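Local coordinates for protein 11S globulin isoform 1 (Cocos nucifera, PDB 5WPW) that serves as a hexameric 11S seed storage globulin of coconut, a nutrient reservoir built from two cupin domains and a potential food allergen, at residues A[82-86]-A[220-224]; A[106-110]-A[246-251]; A[175-179]-A[201-205]. The protein carries 2 engineered substitutions. All coordinates share one frame. Residues are numbered along the deposited sequence.

Interaction 1: residues A[82-86]-A[220-224]; sequences TFQSF and QVLRP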
loop_
_atom_site.group_PDB
_atom_site.type_symbol
_atom_site.label_atom_id
_atom_site.label_comp_id
_atom_site.label_asym_id
_atom_site.label_seq_id
_atom_site.Cartn_x
_atom_site.Cartn_y
_atom_site.Cartn_z
ATOM N N THR A 82 -19.153 -22.112 7.930
ATOM C CA THR A 82 -20.295 -21.246 8.154
ATOM C C THR A 82 -21.581 -21.805 7.558
ATOM O O THR A 82 -22.632 -21.173 7.710
ATOM C CB THR A 82 -20.043 -19.854 7.588
ATOM O OG1 THR A 82 -19.892 -19.967 6.181
ATOM C CG2 THR A 82 -18.768 -19.222 8.216
ATOM N N PHE A 83 -21.523 -22.945 6.868
ATOM C CA PHE A 83 -22.715 -23.645 6.393
ATOM C C PHE A 83 -22.940 -24.844 7.316
ATOM O O PHE A 83 -22.097 -25.748 7.368
ATOM C CB PHE A 83 -22.560 -24.135 4.949
ATOM C CG PHE A 83 -22.830 -23.098 3.898
ATOM C CD1 PHE A 83 -22.568 -21.748 4.126
ATOM C CD2 PHE A 83 -23.323 -23.486 2.657
ATOM C CE1 PHE A 83 -22.811 -20.810 3.147
ATOM C CE2 PHE A 83 -23.570 -22.546 1.672
ATOM C CZ PHE A 83 -23.308 -21.200 1.919
ATOM N N GLN A 84 -24.065 -24.854 8.033
ATOM C CA GLN A 84 -24.253 -25.881 9.054
ATOM C C GLN A 84 -25.741 -26.089 9.309
ATOM O O GLN A 84 -26.552 -25.172 9.158
ATOM C CB GLN A 84 -23.517 -25.536 10.366
ATOM C CG GLN A 84 -23.446 -24.040 10.728
ATOM C CD GLN A 84 -22.732 -23.754 12.066
ATOM O OE1 GLN A 84 -23.238 -22.988 12.889
ATOM N NE2 GLN A 84 -21.555 -24.349 12.271
ATOM N N SER A 85 -26.085 -27.313 9.708
ATOM C CA SER A 85 -27.448 -27.646 10.103
ATOM C C SER A 85 -27.392 -28.629 11.260
ATOM O O SER A 85 -26.567 -29.548 11.261
ATOM C CB SER A 85 -28.260 -28.238 8.946
ATOM O OG SER A 85 -27.877 -29.568 8.676
ATOM N N PHE A 86 -28.255 -28.406 12.253
ATOM C CA PHE A 86 -28.311 -29.204 13.468
ATOM C C PHE A 86 -29.660 -29.900 13.566
ATOM O O PHE A 86 -30.678 -29.364 13.120
ATOM C CB PHE A 86 -28.102 -28.339 14.728
ATOM C CG PHE A 86 -26.803 -27.573 14.751
ATOM C CD1 PHE A 86 -26.715 -26.309 14.179
ATOM C CD2 PHE A 86 -25.679 -28.105 15.364
ATOM C CE1 PHE A 86 -25.524 -25.597 14.212
ATOM C CE2 PHE A 86 -24.488 -27.403 15.401
ATOM C CZ PHE A 86 -24.405 -26.150 14.823
ATOM N N GLN A 220 -25.639 -34.386 -2.048
ATOM C CA GLN A 220 -26.345 -33.410 -1.235
ATOM C C GLN A 220 -25.343 -32.704 -0.337
ATOM O O GLN A 220 -24.595 -33.351 0.403
ATOM C CB GLN A 220 -27.453 -34.052 -0.404
ATOM C CG GLN A 220 -28.626 -34.551 -1.245
ATOM C CD GLN A 220 -29.699 -33.494 -1.451
ATOM O OE1 GLN A 220 -29.866 -32.971 -2.555
ATOM N NE2 GLN A 220 -30.428 -33.170 -0.386
ATOM N N VAL A 221 -25.319 -31.382 -0.431
ATOM C CA VAL A 221 -24.529 -30.534 0.446
ATOM C C VAL A 221 -25.467 -29.455 0.959
ATOM O O VAL A 221 -26.569 -29.271 0.447
ATOM C CB VAL A 221 -23.319 -29.909 -0.277
ATOM C CG1 VAL A 221 -22.518 -30.963 -1.003
ATOM C CG2 VAL A 221 -23.779 -28.823 -1.237
ATOM N N LEU A 222 -25.034 -28.738 1.982
ATOM C CA LEU A 222 -25.837 -27.620 2.450
ATOM C C LEU A 222 -25.663 -26.446 1.493
ATOM O O LEU A 222 -24.533 -26.029 1.209
ATOM C CB LEU A 222 -25.442 -27.221 3.866
ATOM C CG LEU A 222 -25.780 -28.233 4.966
ATOM C CD1 LEU A 222 -24.673 -28.265 6.000
ATOM C CD2 LEU A 222 -27.064 -27.812 5.626
ATOM N N ARG A 223 -26.771 -25.928 0.983
ATOM C CA ARG A 223 -26.707 -24.786 0.077
ATOM C C ARG A 223 -28.083 -24.158 -0.081
ATOM O O ARG A 223 -29.100 -24.868 -0.098
ATOM C CB ARG A 223 -26.183 -25.206 -1.287
ATOM C CG ARG A 223 -26.955 -26.356 -1.866
ATOM C CD ARG A 223 -27.123 -26.173 -3.335
ATOM N NE ARG A 223 -27.419 -27.439 -3.980
ATOM C CZ ARG A 223 -27.439 -27.597 -5.291
ATOM N NH1 ARG A 223 -27.178 -26.551 -6.069
ATOM N NH2 ARG A 223 -27.714 -28.784 -5.818
ATOM N N PRO A 224 -28.160 -22.823 -0.187
ATOM C CA PRO A 224 -29.433 -22.156 -0.467
ATOM C C PRO A 224 -29.738 -22.189 -1.960
ATOM O O PRO A 224 -30.736 -22.791 -2.357
ATOM C CB PRO A 224 -29.199 -20.716 0.026
ATOM C CG PRO A 224 -27.791 -20.683 0.593
ATOM C CD PRO A 224 -27.069 -21.853 -0.008
#

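Interaction 2: residues A[106-110]-A[246-251]; sequences KVYQF and CSMKIK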
loop_
_atom_site.group_PDB
_atom_site.type_symbol
_atom_site.label_atom_id
_atom_site.label_comp_id
_atom_site.label_asym_id
_atom_site.label_seq_id
_atom_site.Cartn_x
_atom_site.Cartn_y
_atom_site.Cartn_z
ATOM N N LYS A 106 -18.527 -22.603 2.905
ATOM C CA LYS A 106 -19.533 -22.108 1.975
ATOM C C LYS A 106 -19.282 -22.665 0.579
ATOM O O LYS A 106 -18.141 -22.848 0.158
ATOM C CB LYS A 106 -19.505 -20.580 1.962
ATOM C CG LYS A 106 -18.107 -20.007 1.771
ATOM C CD LYS A 106 -18.062 -18.484 1.954
ATOM C CE LYS A 106 -17.930 -18.091 3.432
ATOM N NZ LYS A 106 -17.637 -16.626 3.586
ATOM N N VAL A 107 -20.359 -22.948 -0.151
ATOM C CA VAL A 107 -20.217 -23.538 -1.461
ATOM C C VAL A 107 -20.691 -22.517 -2.481
ATOM O O VAL A 107 -21.550 -21.673 -2.199
ATOM C CB VAL A 107 -20.988 -24.864 -1.546
ATOM C CG1 VAL A 107 -20.389 -25.853 -0.533
ATOM C CG2 VAL A 107 -22.436 -24.618 -1.248
ATOM N N TYR A 108 -20.079 -22.566 -3.652
ATOM C CA TYR A 108 -20.236 -21.558 -4.686
ATOM C C TYR A 108 -20.953 -22.178 -5.876
ATOM O O TYR A 108 -20.470 -23.153 -6.461
ATOM C CB TYR A 108 -18.871 -21.020 -5.099
ATOM C CG TYR A 108 -18.048 -20.523 -3.936
ATOM C CD1 TYR A 108 -18.120 -19.198 -3.535
ATOM C CD2 TYR A 108 -17.170 -21.364 -3.256
ATOM C CE1 TYR A 108 -17.360 -18.723 -2.489
ATOM C CE2 TYR A 108 -16.403 -20.895 -2.190
ATOM C CZ TYR A 108 -16.512 -19.569 -1.813
ATOM O OH TYR A 108 -15.769 -19.069 -0.758
ATOM N N GLN A 109 -22.087 -21.609 -6.247
ATOM C CA GLN A 109 -22.868 -22.138 -7.355
ATOM C C GLN A 109 -22.520 -21.367 -8.611
ATOM O O GLN A 109 -22.653 -20.145 -8.647
ATOM C CB GLN A 109 -24.357 -22.072 -7.039
ATOM C CG GLN A 109 -24.671 -22.925 -5.839
ATOM C CD GLN A 109 -26.109 -23.341 -5.793
ATOM O OE1 GLN A 109 -26.592 -24.031 -6.691
ATOM N NE2 GLN A 109 -26.812 -22.918 -4.751
ATOM N N PHE A 110 -22.059 -22.077 -9.626
ATOM C CA PHE A 110 -21.527 -21.455 -10.824
ATOM C C PHE A 110 -22.415 -21.770 -12.023
ATOM O O PHE A 110 -23.314 -22.610 -11.969
ATOM C CB PHE A 110 -20.093 -21.918 -11.072
ATOM C CG PHE A 110 -19.971 -23.357 -11.465
ATOM C CD1 PHE A 110 -20.027 -23.734 -12.794
ATOM C CD2 PHE A 110 -19.739 -24.332 -10.508
ATOM C CE1 PHE A 110 -19.895 -25.064 -13.168
ATOM C CE2 PHE A 110 -19.590 -25.658 -10.881
ATOM C CZ PHE A 110 -19.676 -26.023 -12.199
ATOM N N CYS A 246 -12.042 -14.401 4.861
ATOM C CA CYS A 246 -12.737 -15.666 4.638
ATOM C C CYS A 246 -13.947 -15.508 3.744
ATOM O O CYS A 246 -14.524 -16.517 3.327
ATOM C CB CYS A 246 -13.152 -16.293 5.967
ATOM S SG CYS A 246 -11.762 -16.736 7.002
ATOM N N SER A 247 -14.337 -14.272 3.441
ATOM C CA SER A 247 -15.491 -13.994 2.602
ATOM C C SER A 247 -15.094 -13.376 1.269
ATOM O O SER A 247 -15.894 -12.652 0.673
ATOM C CB SER A 247 -16.476 -13.085 3.345
ATOM O OG SER A 247 -16.800 -13.643 4.605
ATOM N N MET A 248 -13.873 -13.630 0.799
ATOM C CA MET A 248 -13.454 -13.142 -0.515
ATOM C C MET A 248 -14.344 -13.738 -1.603
ATOM O O MET A 248 -14.610 -14.944 -1.608
ATOM C CB MET A 248 -12.012 -13.548 -0.804
ATOM C CG MET A 248 -10.934 -12.795 -0.099
ATOM S SD MET A 248 -9.397 -13.267 -0.916
ATOM C CE MET A 248 -9.193 -14.938 -0.293
ATOM N N LYS A 249 -14.777 -12.908 -2.544
ATOM C CA LYS A 249 -15.468 -13.435 -3.704
ATOM C C LYS A 249 -14.433 -14.122 -4.587
ATOM O O LYS A 249 -13.344 -13.588 -4.795
ATOM C CB LYS A 249 -16.189 -12.314 -4.464
ATOM C CG LYS A 249 -17.078 -12.804 -5.605
ATOM C CD LYS A 249 -17.716 -11.641 -6.388
ATOM C CE LYS A 249 -16.745 -10.478 -6.543
ATOM N NZ LYS A 249 -16.655 -9.889 -7.925
ATOM N N ILE A 250 -14.747 -15.322 -5.072
ATOM C CA ILE A 250 -13.840 -16.081 -5.931
ATOM C C ILE A 250 -14.387 -16.281 -7.325
ATOM O O ILE A 250 -13.735 -16.943 -8.144
ATOM C CB ILE A 250 -13.488 -17.454 -5.321
ATOM C CG1 ILE A 250 -14.754 -18.266 -5.069
ATOM C CG2 ILE A 250 -12.658 -17.291 -4.058
ATOM C CD1 ILE A 250 -14.661 -19.689 -5.575
ATOM N N LYS A 251 -15.577 -15.776 -7.606
ATOM C CA LYS A 251 -16.276 -16.092 -8.838
ATOM C C LYS A 251 -16.880 -14.808 -9.380
ATOM O O LYS A 251 -17.371 -13.971 -8.611
ATOM C CB LYS A 251 -17.371 -17.135 -8.583
ATOM C CG LYS A 251 -18.363 -17.326 -9.727
ATOM C CD LYS A 251 -19.397 -18.400 -9.342
ATOM C CE LYS A 251 -20.814 -17.842 -9.352
ATOM N NZ LYS A 251 -21.218 -17.110 -8.112
HETATM O O HOH W 1 -15.951 -16.615 -0.185
HETATM O O HOH W 2 -23.476 -17.427 -7.209
#

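Interaction 3: residues A[175-179]-A[201-205]; sequences IKENI and KLQCR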
loop_
_atom_site.group_PDB
_atom_site.type_symbol
_atom_site.label_atom_id
_atom_site.label_comp_id
_atom_site.label_asym_id
_atom_site.label_seq_id
_atom_site.Cartn_x
_atom_site.Cartn_y
_atom_site.Cartn_z
ATOM N N ILE A 175 0.088 -43.635 -12.996
ATOM C CA ILE A 175 -1.081 -43.258 -12.205
ATOM C C ILE A 175 -0.608 -42.496 -10.974
ATOM O O ILE A 175 0.171 -43.022 -10.170
ATOM C CB ILE A 175 -1.941 -44.470 -11.802
ATOM C CG1 ILE A 175 -2.604 -45.086 -13.037
ATOM C CG2 ILE A 175 -3.017 -44.045 -10.812
ATOM C CD1 ILE A 175 -3.902 -45.847 -12.755
ATOM N N LYS A 176 -1.086 -41.262 -10.828
ATOM C CA LYS A 176 -0.737 -40.404 -9.702
ATOM C C LYS A 176 -1.633 -40.718 -8.510
ATOM O O LYS A 176 -2.862 -40.707 -8.628
ATOM C CB LYS A 176 -0.869 -38.936 -10.116
ATOM C CG LYS A 176 -1.332 -37.964 -9.036
ATOM C CD LYS A 176 -1.877 -36.689 -9.675
ATOM C CE LYS A 176 -0.836 -36.009 -10.570
ATOM N NZ LYS A 176 0.218 -35.305 -9.779
ATOM N N GLU A 177 -1.014 -40.995 -7.363
ATOM C CA GLU A 177 -1.736 -41.315 -6.142
ATOM C C GLU A 177 -2.065 -40.045 -5.358
ATOM O O GLU A 177 -1.476 -38.984 -5.567
ATOM C CB GLU A 177 -0.915 -42.269 -5.275
ATOM C CG GLU A 177 -0.538 -43.583 -5.951
ATOM C CD GLU A 177 -1.668 -44.595 -5.896
ATOM O OE1 GLU A 177 -2.706 -44.288 -5.275
ATOM O OE2 GLU A 177 -1.522 -45.698 -6.463
ATOM N N ASN A 178 -3.026 -40.163 -4.451
ATOM C CA ASN A 178 -3.326 -39.041 -3.586
ATOM C C ASN A 178 -2.266 -38.944 -2.494
ATOM O O ASN A 178 -1.526 -39.890 -2.226
ATOM C CB ASN A 178 -4.724 -39.176 -2.995
ATOM C CG ASN A 178 -4.792 -40.198 -1.897
ATOM O OD1 ASN A 178 -4.608 -39.873 -0.727
ATOM N ND2 ASN A 178 -5.059 -41.442 -2.263
ATOM N N ILE A 179 -2.181 -37.766 -1.875
ATOM C CA ILE A 179 -1.057 -37.496 -0.980
ATOM C C ILE A 179 -1.107 -38.375 0.257
ATOM O O ILE A 179 -0.061 -38.701 0.832
ATOM C CB ILE A 179 -1.046 -36.013 -0.601
ATOM C CG1 ILE A 179 -2.421 -35.623 -0.099
ATOM C CG2 ILE A 179 -0.686 -35.193 -1.829
ATOM C CD1 ILE A 179 -2.407 -34.470 0.863
ATOM N N LYS A 201 -8.547 -47.086 3.749
ATOM C CA LYS A 201 -9.506 -46.655 2.737
ATOM C C LYS A 201 -9.264 -45.207 2.312
ATOM O O LYS A 201 -9.527 -44.844 1.159
ATOM C CB LYS A 201 -10.945 -46.834 3.236
ATOM C CG LYS A 201 -11.334 -48.303 3.524
ATOM C CD LYS A 201 -12.705 -48.435 4.221
ATOM C CE LYS A 201 -13.880 -48.198 3.262
ATOM N NZ LYS A 201 -13.980 -49.201 2.157
ATOM N N LEU A 202 -8.760 -44.368 3.212
ATOM C CA LEU A 202 -8.444 -43.003 2.810
ATOM C C LEU A 202 -7.353 -42.973 1.752
ATOM O O LEU A 202 -7.336 -42.069 0.912
ATOM C CB LEU A 202 -8.036 -42.170 4.020
ATOM C CG LEU A 202 -9.226 -41.765 4.881
ATOM C CD1 LEU A 202 -8.724 -41.180 6.171
ATOM C CD2 LEU A 202 -10.152 -40.784 4.158
ATOM N N GLN A 203 -6.455 -43.961 1.757
ATOM C CA GLN A 203 -5.359 -44.012 0.802
ATOM C C GLN A 203 -5.794 -44.441 -0.597
ATOM O O GLN A 203 -4.978 -44.368 -1.524
ATOM C CB GLN A 203 -4.257 -44.926 1.336
ATOM C CG GLN A 203 -3.488 -44.280 2.480
ATOM C CD GLN A 203 -2.469 -45.190 3.123
ATOM O OE1 GLN A 203 -2.805 -46.259 3.613
ATOM N NE2 GLN A 203 -1.225 -44.755 3.154
ATOM N N CYS A 204 -7.050 -44.868 -0.768
ATOM C CA CYS A 204 -7.678 -45.030 -2.087
ATOM C C CYS A 204 -6.874 -45.964 -2.993
ATOM O O CYS A 204 -6.717 -45.709 -4.188
ATOM C CB CYS A 204 -7.889 -43.668 -2.767
ATOM S SG CYS A 204 -9.152 -42.616 -2.005
ATOM N N ARG A 205 -6.392 -47.071 -2.420
ATOM C CA ARG A 205 -5.428 -47.937 -3.101
ATOM C C ARG A 205 -5.899 -48.375 -4.483
ATOM O O ARG A 205 -5.182 -48.211 -5.474
ATOM C CB ARG A 205 -5.162 -49.169 -2.258
ATOM C CG ARG A 205 -4.332 -48.925 -1.056
ATOM C CD ARG A 205 -3.905 -50.270 -0.513
ATOM N NE ARG A 205 -2.865 -50.910 -1.314
ATOM C CZ ARG A 205 -2.600 -52.212 -1.273
ATOM N NH1 ARG A 205 -3.289 -52.999 -0.459
ATOM N NH2 ARG A 205 -1.643 -52.727 -2.032
#

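Interaction 1: residues A[82-86]-A[220-224]
Apolar contact carries this pairing: no hydrogen bond links the two backbones or their side chains. The touching parts run 108° apart end to end, and the nearest CA atoms are those of Phe83 and Leu222, 6.4 Å apart, so strand 83-85 and the loop 220-224 cross steeply and do not pair as neighbouring strands. Leu222 is the central element. Its CB lies 4.4 Å from Phe83 CB, its CD1 3.9 Å from Gln84 CA and its CD2 3.6 Å from Ser85 CB, so the branched end reaches along the face of the strand from which Phe83 and Ser85 project. Alternation in the strand explains this: CA-to-CB points toward the loop at Phe83 and Ser85, and away from it at Gln84, whose amide bonds to Val411 of a second subunit. The Phe83 ring extends the contact to Pro224, with CE2 3.9 Å from Pro224 CD.

A buried polar atom, Leu222 O, also meets this surface, 3.2 Å from Phe83 CD2, near the plane of the ring and at its edge; it has no hydrogen-bonding partner. The interface covers 230 Å², both sides summed.

In the first cupin domain, strand 83-85 pairs antiparallel with strand 102-104, and His104 also receives a hydrogen bond from Leu222 N. Val221 and Arg223 rest on Ile71 of strand 70-74, while Phe83 and Arg223 both touch Val107 of strand 107-110. The second subunit packs against 82-86, making this hairpin part of an intersubunit surface.

Interaction 2: residues A[106-110]-A[246-251]
Strand 107-110, with Lys106 before it, and residues 246-251 run almost parallel, 7° apart end to end, but their CA atoms stay 9.1 Å apart at Lys106 and Ser247 and 7.8 Å at Phe110 and Lys251. Side chains and water therefore bridge the gap. Lys106 NZ donates to Cys246 O at 3.1 Å. Ile250 lies over one face of the Tyr108 ring: its CD1 makes a CH-pi contact 3.8 Å from the centroid, 10° off the ring normal. One water donates to both Tyr108 OH (2.5 Å) and Met248 O (2.6 Å). A second accepts from Lys251 NZ (2.5 Å) and donates to Gln109 O (3.2 Å), while Lys251 CE lies 3.0 Å from that carbonyl oxygen.

Cys246 forms with Cys79 the disulfide that links the acidic and basic chains of the subunit. Strand 107-110 pairs antiparallel with 70-74, whose Leu74 touches both Tyr108 and Ile250; Ile250 and Lys251 also pack on Leu116 of strand 114-118.

Interaction 3: residues A[175-179]-A[201-205]
Glu177, at the end of the weakly bonded strand 175-177, approaches the other segment first: its OE1 lies 4.4 Å from Gln203 O and from Cys204 O; all three are acceptors, so no bond forms. Its carboxylate instead forms a salt bridge with Arg161. Asn178 follows and makes the main contact, its CA 6.9 Å from that of Gln203. With CA-to-CB pointing toward the turn, its ND2 gives a weak hydrogen bond to Gln203 O (3.0 Å, N-H...O angle 137°) and lies 3.6 Å from Cys204 CB. The carbonyl it meets follows helix 196-202, in the turn where Cys204 leaves helical geometry with a positive phi of 56° while its N still bonds Lys201 O at 3.1 Å. Asn178 ND2 also bonds Gly160 O weakly, and OD1 accepts weakly from the backbone N of Leu180 and Arg181. The chemistry is thus that of a buried amide shared among backbone groups: one side chain joins the strand's exit to the turn after the helix over 144 Å² of summed buried surface.

Overall arrangement
From the N terminus, the chain passes 82-86, 106-110 and 175-179 before any of the contacts closes. Interaction 3 closes first, at 201-205, a short loop holding helices 185-192 and 196-202. Interaction 1 closes next at 220-224, and interaction 2 last at 246-251; their segments alternate, so these two long loops cross, and both enclose interaction 3. The two contacts also touch in space: Arg223 NH1 lies 2.7 Å from Gln109 OE1, and the centres are 14 Å apart. Interaction 3 stands apart, about 17 and 19 Å from them by nearest atoms. Interactions 1 and 2 tie the region from strand 212-214 to strand 251-253 to strands 83-85 and 107-110; interaction 3 joins strand 175-177 to the turn after helix 196-202.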